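Local coordinates for protein transcriptional regulator, TetR family (Agrobacterium tumefaciens, PDB 3C2B) that probably binds cis-regulatory DNA through an N-terminal helix-turn-helix and acts as a transcription factor, with an all-helical C-terminal domain that pairs in a dimer, at residues D91-V95 with A194-V198; F168-I172 with A197-F201. Residues are numbered along the deposited sequence.

How the contacts relate
Both contacts end on helix 190-205, and their centres lie only about 8 Å apart. The segments overlap at Ala197 and Val198, but of these only Val198 touches both partner segments, on helix 86-104 in contact 1 and helix 161-173 in contact 2. The two sets touch directly: the backbone O of Leu93 lies 3.7 Å from CZ of Phe168, and CD1 of Leu93 is 4.0 Å from CD2 of Phe201. Three helices therefore meet within the AefR-like C-terminal domain, the centre of each contact about 16 Å from the centre of the chain. Contact 1 carries a Glu94-Lys195 salt bridge; contact 2 has no hydrogen bond between its segments. Contact 2 also reaches the second subunit.

Contact 1 (D91-V95 with A194-V198); sequences DHLEV and AKKAV
Residues 91-95 and 194-198 are both regular alpha-helix, with Val95 N bonded to Asp91 O and Val198 N to Ala194 O, each at 3.0 Å. The two short axes approach to 8.8 Å, and their N-to-C directions make an angle of 128°, so the helices run roughly against each other but are strongly splayed. The closest CA atoms are those of Glu94 and Ala194, 5.2 Å apart. Ala194 directs its CB toward helix 86-104, where it rests 3.5 Å from the backbone O of Glu94; a methyl this small lets the backbones come close. On the next residue the CA-to-CB bond points away, but the long chain of Lys195 (chi1 t, chi2 t, chi3 m, chi4 p) curls back to place NZ 2.7 Å from OE1 of Glu94, a hydrogen-bonded salt bridge. Glu94, with chi1 m, chi2 t and chi3 37°, starts sideways but its end comes nearer, and it has the most surface covered here. Helices 86-104 and 190-205 belong to the C-terminal helical domain of a TetR-family regulator, the part that in relatives carries the ligand-binding and dimerization functions, and the contact joins segments 99 residues apart in sequence. Val198, one turn after Ala194 and with chi1 t, points toward the first helix. CG2 of Val198 sits over the backbone between Leu93 and Glu94, 3.5 Å from both Leu93 C and Glu94 N, and also meets Leu93 CB at 3.8 Å and Glu94 CG at 3.6 Å. Phe168 of helix 161-173 touches both Leu93 and Val198.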
loop_
_atom_site.group_PDB
_atom_site.type_symbol
_atom_site.label_atom_id
_atom_site.label_comp_id
_atom_site.label_asym_id
_atom_site.label_seq_id
_atom_site.Cartn_x
_atom_site.Cartn_y
_atom_site.Cartn_z
ATOM N N ASP A 91 -0.681 22.451 -12.686
ATOM C CA ASP A 91 0.477 22.711 -11.831
ATOM C C ASP A 91 0.227 22.310 -10.407
ATOM O O ASP A 91 1.064 21.647 -9.842
ATOM C CB ASP A 91 0.931 24.202 -11.883
ATOM C CG ASP A 91 1.608 24.566 -13.204
ATOM O OD1 ASP A 91 1.803 23.667 -14.065
ATOM O OD2 ASP A 91 1.941 25.751 -13.388
ATOM N N HIS A 92 -0.895 22.764 -9.825
ATOM C CA HIS A 92 -1.283 22.396 -8.452
ATOM C C HIS A 92 -1.406 20.884 -8.262
ATOM O O HIS A 92 -1.054 20.328 -7.205
ATOM C CB HIS A 92 -2.622 23.026 -8.090
ATOM C CG HIS A 92 -2.536 24.487 -7.764
ATOM N ND1 HIS A 92 -1.529 25.018 -6.994
ATOM C CD2 HIS A 92 -3.369 25.519 -8.052
ATOM C CE1 HIS A 92 -1.732 26.318 -6.835
ATOM N NE2 HIS A 92 -2.849 26.645 -7.457
ATOM N N LEU A 93 -1.949 20.218 -9.259
ATOM C CA LEU A 93 -2.113 18.763 -9.157
ATOM C C LEU A 93 -0.782 18.054 -9.216
ATOM O O LEU A 93 -0.597 17.091 -8.506
ATOM C CB LEU A 93 -3.039 18.233 -10.209
ATOM C CG LEU A 93 -4.529 18.591 -10.089
ATOM C CD1 LEU A 93 -5.226 18.185 -11.381
ATOM C CD2 LEU A 93 -5.216 17.927 -8.855
ATOM N N GLU A 94 0.167 18.526 -10.031
ATOM C CA GLU A 94 1.494 17.924 -9.999
ATOM C C GLU A 94 2.194 18.148 -8.649
ATOM O O GLU A 94 2.831 17.238 -8.133
ATOM C CB GLU A 94 2.387 18.458 -11.122
ATOM C CG GLU A 94 1.917 18.036 -12.523
ATOM C CD GLU A 94 2.924 18.407 -13.620
ATOM O OE1 GLU A 94 4.155 18.320 -13.397
ATOM O OE2 GLU A 94 2.477 18.786 -14.713
ATOM N N VAL A 95 2.125 19.378 -8.121
ATOM C CA VAL A 95 2.769 19.684 -6.845
ATOM C C VAL A 95 2.153 18.808 -5.735
ATOM O O VAL A 95 2.863 18.219 -4.929
ATOM C CB VAL A 95 2.746 21.202 -6.518
ATOM C CG1 VAL A 95 3.274 21.476 -5.088
ATOM C CG2 VAL A 95 3.547 22.008 -7.579
ATOM N N ALA A 194 4.727 12.206 -10.645
ATOM C CA ALA A 194 3.633 13.178 -10.500
ATOM C C ALA A 194 3.040 13.713 -11.822
ATOM O O ALA A 194 1.811 13.819 -11.944
ATOM C CB ALA A 194 4.069 14.356 -9.604
ATOM N N LYS A 195 3.919 14.095 -12.761
ATOM C CA LYS A 195 3.552 14.460 -14.128
ATOM C C LYS A 195 2.721 13.362 -14.812
ATOM O O LYS A 195 1.669 13.633 -15.381
ATOM C CB LYS A 195 4.807 14.727 -14.971
ATOM C CG LYS A 195 4.496 15.364 -16.340
ATOM C CD LYS A 195 5.730 15.899 -17.077
ATOM C CE LYS A 195 5.992 17.378 -16.702
ATOM N NZ LYS A 195 6.068 17.619 -15.196
ATOM N N LYS A 196 3.195 12.126 -14.745
ATOM C CA LYS A 196 2.491 10.974 -15.347
ATOM C C LYS A 196 1.116 10.762 -14.728
ATOM O O LYS A 196 0.129 10.552 -15.439
ATOM C CB LYS A 196 3.331 9.707 -15.191
ATOM C CG LYS A 196 4.584 9.737 -16.059
ATOM C CD LYS A 196 5.488 8.483 -15.876
ATOM C CE LYS A 196 6.652 8.544 -16.858
ATOM N NZ LYS A 196 7.816 7.761 -16.360
ATOM N N ALA A 197 1.040 10.850 -13.396
ATOM C CA ALA A 197 -0.239 10.660 -12.695
ATOM C C ALA A 197 -1.291 11.796 -13.021
ATOM O O ALA A 197 -2.504 11.546 -13.108
ATOM C CB ALA A 197 0.033 10.563 -11.220
ATOM N N VAL A 198 -0.792 13.016 -13.218
ATOM C CA VAL A 198 -1.608 14.158 -13.604
ATOM C C VAL A 198 -2.126 14.017 -15.024
ATOM O O VAL A 198 -3.324 14.274 -15.234
ATOM C CB VAL A 198 -0.911 15.523 -13.332
ATOM C CG1 VAL A 198 -1.753 16.712 -13.859
ATOM C CG2 VAL A 198 -0.747 15.696 -11.836
#

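Contact 2 (F168-I172 with A197-F201); sequences FYGLI and AVVAF
Phe168, with the most surface covered, and then Leu171 and Ala197 dominate where helix 161-173 meets helix 190-205. Both segments are alpha-helical; their axes approach to 9.2 Å with N-to-C directions at 145°, a skewed antiparallel pair that sets CA of Phe168 5.8 Å from CA of Phe201 and CA of Ile172 5.1 Å from CA of Ala197. Phe168 (chi1 t, chi2 30°) meets its partner Phe201 (chi1 t, chi2 68°) obliquely, ring centroids 4.5 Å apart and planes at 33°, with Phe168 CB 3.6 Å from Phe201 CD1. The edge of the Phe168 ring faces Val198, CZ to CG2 4.0 Å. Ala197 points its methyl toward the partner helix, where CB lies 3.6 Å from Ile172 CG1 and 3.8 Å from Leu171 O. Leu171 (m, t) reaches across with CD1 3.8 Å from Ala200 CB. This face adjoins the dimer interface of the C-terminal domain: Leu171 packs on Leu171 of the second subunit, whose Arg166 hydrogen-bonds to the backbone O atoms of Leu171 and Ile172. With no hydrogen bond between the two segments, their fit rests on shape, small Ala197 and Ala200 beside larger Leu171 and the two Phe rings.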
loop_
_atom_site.group_PDB
_atom_site.type_symbol
_atom_site.label_atom_id
_atom_site.label_comp_id
_atom_site.label_asym_id
_atom_site.label_seq_id
_atom_site.Cartn_x
_atom_site.Cartn_y
_atom_site.Cartn_z
ATOM N N PHE A 168 -7.011 9.139 -8.482
ATOM C CA PHE A 168 -5.807 9.962 -8.490
ATOM C C PHE A 168 -4.786 9.397 -7.537
ATOM O O PHE A 168 -3.602 9.262 -7.882
ATOM C CB PHE A 168 -6.167 11.392 -8.081
ATOM C CG PHE A 168 -5.088 12.420 -8.342
ATOM C CD1 PHE A 168 -4.176 12.283 -9.399
ATOM C CD2 PHE A 168 -4.991 13.545 -7.526
ATOM C CE1 PHE A 168 -3.213 13.277 -9.643
ATOM C CE2 PHE A 168 -4.039 14.548 -7.787
ATOM C CZ PHE A 168 -3.143 14.399 -8.847
ATOM N N TYR A 169 -5.242 8.977 -6.369
ATOM C CA TYR A 169 -4.319 8.505 -5.346
ATOM C C TYR A 169 -3.671 7.222 -5.836
ATOM O O TYR A 169 -2.452 7.041 -5.695
ATOM C CB TYR A 169 -5.096 8.294 -4.034
ATOM C CG TYR A 169 -4.242 7.960 -2.829
ATOM C CD1 TYR A 169 -3.600 6.729 -2.699
ATOM C CD2 TYR A 169 -4.084 8.892 -1.821
ATOM C CE1 TYR A 169 -2.805 6.469 -1.571
ATOM C CE2 TYR A 169 -3.323 8.624 -0.682
ATOM C CZ TYR A 169 -2.690 7.454 -0.575
ATOM O OH TYR A 169 -1.981 7.268 0.566
ATOM N N GLY A 170 -4.476 6.306 -6.376
ATOM C CA GLY A 170 -3.924 5.015 -6.847
ATOM C C GLY A 170 -2.967 5.232 -8.020
ATOM O O GLY A 170 -1.922 4.568 -8.144
ATOM N N LEU A 171 -3.312 6.174 -8.889
ATOM C CA LEU A 171 -2.424 6.551 -10.009
ATOM C C LEU A 171 -1.082 7.147 -9.567
ATOM O O LEU A 171 -0.045 6.860 -10.171
ATOM C CB LEU A 171 -3.106 7.499 -11.006
ATOM C CG LEU A 171 -4.302 6.925 -11.811
ATOM C CD1 LEU A 171 -5.049 8.064 -12.544
ATOM C CD2 LEU A 171 -3.862 5.852 -12.871
ATOM N N ILE A 172 -1.090 8.015 -8.566
ATOM C CA ILE A 172 0.165 8.555 -8.053
ATOM C C ILE A 172 1.030 7.460 -7.378
ATOM O O ILE A 172 2.210 7.311 -7.699
ATOM C CB ILE A 172 -0.122 9.696 -7.050
ATOM C CG1 ILE A 172 -0.918 10.835 -7.741
ATOM C CG2 ILE A 172 1.184 10.181 -6.406
ATOM C CD1 ILE A 172 -1.608 11.739 -6.711
ATOM N N ALA A 197 1.040 10.850 -13.396
ATOM C CA ALA A 197 -0.239 10.660 -12.695
ATOM C C ALA A 197 -1.291 11.796 -13.021
ATOM O O ALA A 197 -2.504 11.546 -13.108
ATOM C CB ALA A 197 0.033 10.563 -11.220
ATOM N N VAL A 198 -0.792 13.016 -13.218
ATOM C CA VAL A 198 -1.608 14.158 -13.604
ATOM C C VAL A 198 -2.126 14.017 -15.024
ATOM O O VAL A 198 -3.324 14.274 -15.234
ATOM C CB VAL A 198 -0.911 15.523 -13.332
ATOM C CG1 VAL A 198 -1.753 16.712 -13.859
ATOM C CG2 VAL A 198 -0.747 15.696 -11.836
ATOM N N VAL A 199 -1.271 13.588 -15.972
ATOM C CA VAL A 199 -1.712 13.275 -17.356
ATOM C C VAL A 199 -2.848 12.221 -17.358
ATOM O O VAL A 199 -3.897 12.421 -17.988
ATOM C CB VAL A 199 -0.530 12.828 -18.297
ATOM C CG1 VAL A 199 -1.011 12.409 -19.674
ATOM C CG2 VAL A 199 0.473 13.972 -18.473
ATOM N N ALA A 200 -2.647 11.122 -16.628
ATOM C CA ALA A 200 -3.665 10.072 -16.492
ATOM C C ALA A 200 -4.995 10.601 -15.827
ATOM O O ALA A 200 -6.091 10.382 -16.338
ATOM C CB ALA A 200 -3.078 8.857 -15.718
ATOM N N PHE A 201 -4.877 11.266 -14.694
ATOM C CA PHE A 201 -6.033 11.877 -14.013
ATOM C C PHE A 201 -6.859 12.809 -14.921
ATOM O O PHE A 201 -8.093 12.782 -14.906
ATOM C CB PHE A 201 -5.557 12.626 -12.763
ATOM C CG PHE A 201 -6.685 13.207 -11.932
ATOM C CD1 PHE A 201 -7.569 12.382 -11.253
ATOM C CD2 PHE A 201 -6.892 14.579 -11.874
ATOM C CE1 PHE A 201 -8.624 12.937 -10.485
ATOM C CE2 PHE A 201 -7.952 15.119 -11.129
ATOM C CZ PHE A 201 -8.811 14.294 -10.441
#